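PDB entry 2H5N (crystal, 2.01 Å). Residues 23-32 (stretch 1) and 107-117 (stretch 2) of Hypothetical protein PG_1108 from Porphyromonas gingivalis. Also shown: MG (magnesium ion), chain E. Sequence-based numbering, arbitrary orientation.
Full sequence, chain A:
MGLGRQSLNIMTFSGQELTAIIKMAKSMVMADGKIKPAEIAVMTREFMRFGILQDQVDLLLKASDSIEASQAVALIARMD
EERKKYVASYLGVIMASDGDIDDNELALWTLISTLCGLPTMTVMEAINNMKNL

Stretch 1 23-32: KMAKSMVMAD
Stretch 2, residues 107-117: ALWTLISTLCG

Two helices far apart in sequence can be held together chiefly by apolar side chains, without a hydrogen bond between them, and residues 23-32 and 107-117 of PG_1108 illustrate how. Both stretches enter already helical, with i to i+4 bonds such as M28 N to M24 O at 3.0 Å and I112 N to L108 O at 3.1 Å. Their axes approach to 10.2 Å and run at 143°, closer to antiparallel than parallel, and the register is set by M28 and L108, whose CA atoms lie 6.6 Å apart. The contact buries 349 Å² in total; M24, M28, A31, L108, I112 and C116 are all buried, and M28 gives up the most, 82 Å².

K23 stands clear of the partner helix, yet K23 O accepts a 2.6 Å bond from S27 OG (chi1 m), which satisfies that hydroxyl within its own helix. M24 points its CB toward stretch 2. Its chi1 and chi2, both m, bring M24 SD to 3.6 Å from C116 SG, and chi3 of 91° places the methyl beyond. M24 CB lies 3.8 Å from I112 CD1; the same I112 CD1 reaches M24 O at 3.3 Å. Branched I112, chi1 t and chi2 145°, thus fills the space beside the M24 backbone. A25 and V29 turn away, and K26 lies out of reach.

M28 leaves its helix sideways and extends, chi1 and chi2 t and chi3 p. The flexible thioether suits this place because M28 SD touches two residues: 4.2 Å from I112 CG2 and 4.3 Å from W109 CB. It also sits 5.5 Å from the centroid of the W109 five-membered ring, obliquely, although the indole (chi1 t) leads away. M28 CG meets L108 CB at 4.4 Å.

A31 N bonds to M28 O at 3.2 Å, and small, apolar A31 packs its CB 3.9 Å from CD2 of branched L108 (m,t). D32, chi1 p, directs OD1 to MG at 2.1 Å, with V29 O 2.4 Å from MG. Ending stretch 2, G117 adopts phi 68° in a Schellman motif, a conformation that favours glycine.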

ATOM      1  N   LYS A  23       0.642 -11.228   8.424  1.00 17.27           N
ATOM      2  CA  LYS A  23      -0.362 -10.215   8.026  1.00 17.48           C
ATOM      3  C   LYS A  23      -0.389  -9.007   9.010  1.00 17.00           C
ATOM      4  O   LYS A  23      -0.529  -7.841   8.602  1.00 17.51           O
ATOM      5  CB  LYS A  23      -1.749 -10.896   7.937  1.00 17.79           C
ATOM      6  CG  LYS A  23      -2.958 -10.060   7.454  1.00 16.21           C
ATOM      7  CD  LYS A  23      -2.744  -9.560   6.012  1.00 17.97           C
ATOM      8  CE  LYS A  23      -4.036  -9.190   5.268  1.00 19.01           C
ATOM      9  NZ  LYS A  23      -3.993  -9.531   3.772  1.00 20.22           N
ATOM     10  N   MET A  24      -0.215  -9.281  10.292  1.00 16.54           N
ATOM     11  CA  MET A  24      -0.128  -8.195  11.278  1.00 17.38           C
ATOM     12  C   MET A  24       1.127  -7.346  11.068  1.00 16.71           C
ATOM     13  O   MET A  24       1.070  -6.122  11.122  1.00 16.97           O
ATOM     14  CB  MET A  24      -0.261  -8.726  12.720  1.00 16.95           C
ATOM     15  CG  MET A  24      -1.690  -9.324  13.030  1.00 17.82           C
ATOM     16  SD  MET A  24      -3.031  -8.088  12.966  1.00 12.34           S
ATOM     17  CE  MET A  24      -3.515  -8.222  11.226  1.00 16.00           C
ATOM     18  N   ALA A  25       2.230  -8.009  10.750  1.00 17.91           N
ATOM     19  CA  ALA A  25       3.524  -7.384  10.507  1.00 17.59           C
ATOM     20  C   ALA A  25       3.522  -6.532   9.256  1.00 17.69           C
ATOM     21  O   ALA A  25       4.034  -5.404   9.268  1.00 18.86           O
ATOM     22  CB  ALA A  25       4.613  -8.456  10.424  1.00 17.44           C
ATOM     23  N   LYS A  26       2.969  -7.069   8.171  1.00 18.09           N
ATOM     24  CA  LYS A  26       2.686  -6.275   6.972  1.00 18.01           C
ATOM     25  C   LYS A  26       1.818  -5.014   7.225  1.00 18.80           C
ATOM     26  O   LYS A  26       2.118  -3.910   6.741  1.00 19.18           O
ATOM     27  CB  LYS A  26       2.045  -7.156   5.928  1.00 18.59           C
ATOM     28  CG  LYS A  26       3.056  -7.944   5.056  1.00 19.34           C
ATOM     29  CD  LYS A  26       2.289  -8.858   4.094  1.00 22.96           C
ATOM     30  CE  LYS A  26       3.225  -9.647   3.250  1.00 24.43           C
ATOM     31  NZ  LYS A  26       2.582 -10.294   2.038  1.00 25.75           N
ATOM     32  N   SER A  27       0.721  -5.189   7.935  1.00 18.14           N
ATOM     33  CA  SER A  27      -0.205  -4.103   8.174  1.00 18.91           C
ATOM     34  C   SER A  27       0.501  -3.008   8.954  1.00 18.64           C
ATOM     35  O   SER A  27       0.363  -1.830   8.636  1.00 19.78           O
ATOM     36  CB  SER A  27      -1.440  -4.602   8.937  1.00 18.81           C
ATOM     37  OG  SER A  27      -2.020  -5.742   8.309  1.00 20.39           O
ATOM     38  N   MET A  28       1.249  -3.392   9.991  1.00 18.36           N
ATOM     39  CA  MET A  28       1.976  -2.417  10.828  1.00 17.93           C
ATOM     40  C   MET A  28       2.980  -1.597  10.005  1.00 19.29           C
ATOM     41  O   MET A  28       2.935  -0.359  10.075  1.00 18.88           O
ATOM     42  CB  MET A  28       2.625  -3.100  12.038  1.00 18.06           C
ATOM     43  CG  MET A  28       3.410  -2.206  13.029  1.00 17.69           C
ATOM     44  SD  MET A  28       4.189  -3.084  14.405  1.00 13.29           S
ATOM     45  CE  MET A  28       5.442  -3.997  13.489  1.00 16.09           C
ATOM     46  N   VAL A  29       3.819  -2.274   9.199  1.00 20.35           N
ATOM     47  CA  VAL A  29       4.864  -1.604   8.393  1.00 22.56           C
ATOM     48  C   VAL A  29       4.329  -0.814   7.185  1.00 23.38           C
ATOM     49  O   VAL A  29       4.980   0.127   6.735  1.00 24.56           O
ATOM     50  CB  VAL A  29       6.062  -2.571   7.889  1.00 22.37           C
ATOM     51  CG1 VAL A  29       6.813  -3.204   9.048  1.00 22.07           C
ATOM     52  CG2 VAL A  29       5.594  -3.641   6.955  1.00 23.44           C
ATOM     53  N   MET A  30       3.180  -1.199   6.635  1.00 24.64           N
ATOM     54  CA  MET A  30       2.568  -0.402   5.554  1.00 27.04           C
ATOM     55  C   MET A  30       1.837   0.818   6.092  1.00 25.78           C
ATOM     56  O   MET A  30       1.493   1.713   5.318  1.00 26.89           O
ATOM     57  CB  MET A  30       1.579  -1.214   4.720  1.00 26.89           C
ATOM     58  CG  MET A  30       2.125  -2.545   4.209  1.00 30.57           C
ATOM     59  SD  MET A  30       1.202  -3.293   2.842  1.00 32.95           S
ATOM     60  CE  MET A  30       1.880  -2.171   1.596  1.00 32.83           C
ATOM     61  N   ALA A  31       1.586   0.885   7.397  1.00 25.00           N
ATOM     62  CA  ALA A  31       0.665   1.918   7.892  1.00 24.73           C
ATOM     63  C   ALA A  31       1.028   3.332   7.449  1.00 25.32           C
ATOM     64  O   ALA A  31       0.169   4.094   7.032  1.00 25.57           O
ATOM     65  CB  ALA A  31       0.485   1.853   9.402  1.00 25.33           C
ATOM     66  N   ASP A  32       2.306   3.677   7.515  1.00 25.69           N
ATOM     67  CA  ASP A  32       2.717   5.024   7.135  1.00 26.17           C
ATOM     68  C   ASP A  32       2.949   5.228   5.631  1.00 26.24           C
ATOM     69  O   ASP A  32       3.375   6.293   5.212  1.00 26.22           O
ATOM     70  CB  ASP A  32       3.903   5.466   7.984  1.00 25.69           C
ATOM     71  CG  ASP A  32       5.208   4.882   7.524  1.00 26.27           C
ATOM     72  OD1 ASP A  32       5.243   3.849   6.803  1.00 26.62           O
ATOM     73  OD2 ASP A  32       6.230   5.478   7.903  1.00 29.10           O
ATOM     74  N   ALA A 107       3.826   4.091  18.834  1.00 23.11           N
ATOM     75  CA  ALA A 107       2.382   4.212  18.768  1.00 22.61           C
ATOM     76  C   ALA A 107       1.738   3.156  17.878  1.00 22.14           C
ATOM     77  O   ALA A 107       0.662   2.656  18.191  1.00 20.78           O
ATOM     78  CB  ALA A 107       1.951   5.654  18.332  1.00 23.09           C
ATOM     79  N   LEU A 108       2.373   2.838  16.752  1.00 22.18           N
ATOM     80  CA  LEU A 108       1.818   1.851  15.829  1.00 21.23           C
ATOM     81  C   LEU A 108       1.846   0.446  16.416  1.00 21.18           C
ATOM     82  O   LEU A 108       0.884  -0.341  16.254  1.00 20.36           O
ATOM     83  CB  LEU A 108       2.556   1.853  14.500  1.00 20.28           C
ATOM     84  CG  LEU A 108       2.305   3.042  13.576  1.00 21.39           C
ATOM     85  CD1 LEU A 108       3.339   3.037  12.433  1.00 21.91           C
ATOM     86  CD2 LEU A 108       0.887   3.002  13.057  1.00 19.22           C
ATOM     87  N   TRP A 109       2.960   0.144  17.071  1.00 20.39           N
ATOM     88  CA  TRP A 109       3.145  -1.092  17.804  1.00 19.35           C
ATOM     89  C   TRP A 109       2.152  -1.140  18.975  1.00 19.55           C
ATOM     90  O   TRP A 109       1.501  -2.139  19.169  1.00 19.79           O
ATOM     91  CB  TRP A 109       4.632  -1.220  18.219  1.00 19.09           C
ATOM     92  CG  TRP A 109       4.965  -2.387  19.082  1.00 19.52           C
ATOM     93  CD1 TRP A 109       4.438  -3.647  18.993  1.00 19.50           C
ATOM     94  CD2 TRP A 109       5.956  -2.441  20.135  1.00 20.19           C
ATOM     95  NE1 TRP A 109       5.010  -4.463  19.940  1.00 19.25           N
ATOM     96  CE2 TRP A 109       5.939  -3.751  20.653  1.00 17.73           C
ATOM     97  CE3 TRP A 109       6.827  -1.496  20.710  1.00 20.72           C
ATOM     98  CZ2 TRP A 109       6.745  -4.147  21.721  1.00 18.04           C
ATOM     99  CZ3 TRP A 109       7.631  -1.890  21.776  1.00 19.49           C
ATOM    100  CH2 TRP A 109       7.608  -3.210  22.250  1.00 18.99           C
ATOM    101  N   THR A 110       1.922  -0.026  19.674  1.00 19.77           N
ATOM    102  CA  THR A 110       0.955  -0.044  20.774  1.00 19.86           C
ATOM    103  C   THR A 110      -0.442  -0.303  20.229  1.00 19.42           C
ATOM    104  O   THR A 110      -1.187  -1.158  20.782  1.00 19.78           O
ATOM    105  CB  THR A 110       0.947   1.263  21.557  1.00 19.51           C
ATOM    106  OG1 THR A 110       2.214   1.466  22.161  1.00 21.87           O
ATOM    107  CG2 THR A 110      -0.050   1.205  22.623  1.00 21.48           C
ATOM    108  N   LEU A 111      -0.805   0.393  19.142  1.00 18.36           N
ATOM    109  CA  LEU A 111      -2.175   0.218  18.601  1.00 18.53           C
ATOM    110  C   LEU A 111      -2.477  -1.213  18.164  1.00 18.00           C
ATOM    111  O   LEU A 111      -3.516  -1.750  18.541  1.00 18.07           O
ATOM    112  CB  LEU A 111      -2.503   1.245  17.502  1.00 18.37           C
ATOM    113  CG  LEU A 111      -3.845   1.119  16.761  1.00 18.88           C
ATOM    114  CD1 LEU A 111      -5.058   1.331  17.695  1.00 18.56           C
ATOM    115  CD2 LEU A 111      -3.881   2.115  15.567  1.00 18.14           C
ATOM    116  N   ILE A 112      -1.567  -1.838  17.394  1.00 18.12           N
ATOM    117  CA  ILE A 112      -1.768  -3.229  16.931  1.00 18.72           C
ATOM    118  C   ILE A 112      -1.819  -4.200  18.095  1.00 18.71           C
ATOM    119  O   ILE A 112      -2.655  -5.096  18.136  1.00 19.98           O
ATOM    120  CB  ILE A 112      -0.725  -3.667  15.864  1.00 18.85           C
ATOM    121  CG1 ILE A 112      -1.139  -4.967  15.149  1.00 20.30           C
ATOM    122  CG2 ILE A 112       0.623  -3.856  16.481  1.00 19.68           C
ATOM    123  CD1 ILE A 112      -0.748  -5.025  13.649  1.00 18.82           C
ATOM    124  N   SER A 113      -0.931  -4.010  19.067  1.00 19.98           N
ATOM    125  CA  SER A 113      -0.966  -4.795  20.291  1.00 19.20           C
ATOM    126  C   SER A 113      -2.316  -4.678  21.005  1.00 18.60           C
ATOM    127  O   SER A 113      -2.866  -5.689  21.432  1.00 18.61           O
ATOM    128  CB  SER A 113       0.165  -4.344  21.209  1.00 18.49           C
ATOM    129  OG  SER A 113       1.402  -4.652  20.600  1.00 20.05           O
ATOM    130  N   THR A 114      -2.840  -3.448  21.134  1.00 18.57           N
ATOM    131  CA  THR A 114      -4.145  -3.244  21.765  1.00 18.17           C
ATOM    132  C   THR A 114      -5.223  -4.072  21.026  1.00 18.44           C
ATOM    133  O   THR A 114      -5.977  -4.812  21.662  1.00 18.10           O
ATOM    134  CB  THR A 114      -4.547  -1.746  21.825  1.00 18.98           C
ATOM    135  OG1 THR A 114      -3.558  -1.024  22.572  1.00 20.02           O
ATOM    136  CG2 THR A 114      -5.956  -1.548  22.501  1.00 16.35           C
ATOM    137  N   LEU A 115      -5.253  -3.980  19.695  1.00 18.14           N
ATOM    138  CA  LEU A 115      -6.302  -4.594  18.903  1.00 18.71           C
ATOM    139  C   LEU A 115      -6.248  -6.122  18.957  1.00 19.57           C
ATOM    140  O   LEU A 115      -7.292  -6.775  18.959  1.00 18.51           O
ATOM    141  CB  LEU A 115      -6.341  -4.082  17.448  1.00 18.27           C
ATOM    142  CG  LEU A 115      -6.750  -2.638  17.089  1.00 20.02           C
ATOM    143  CD1 LEU A 115      -7.530  -2.591  15.776  1.00 21.53           C
ATOM    144  CD2 LEU A 115      -7.537  -1.894  18.159  1.00 17.31           C
ATOM    145  N   CYS A 116      -5.034  -6.669  19.049  1.00 19.18           N
ATOM    146  CA  CYS A 116      -4.822  -8.116  19.035  1.00 20.24           C
ATOM    147  C   CYS A 116      -4.789  -8.689  20.464  1.00 20.64           C
ATOM    148  O   CYS A 116      -4.632  -9.882  20.626  1.00 20.89           O
ATOM    149  CB  CYS A 116      -3.508  -8.446  18.313  1.00 18.96           C
ATOM    150  SG  CYS A 116      -3.551  -8.233  16.522  1.00 21.70           S
ATOM    151  N   GLY A 117      -4.904  -7.830  21.481  1.00 20.44           N
ATOM    152  CA  GLY A 117      -4.807  -8.256  22.881  1.00 22.01           C
ATOM    153  C   GLY A 117      -3.444  -8.756  23.376  1.00 23.32           C
ATOM    154  O   GLY A 117      -3.385  -9.673  24.233  1.00 22.36           O
TER
HETATM  155 MG    MG E1001       6.327   2.119   6.325  1.00 47.07          MG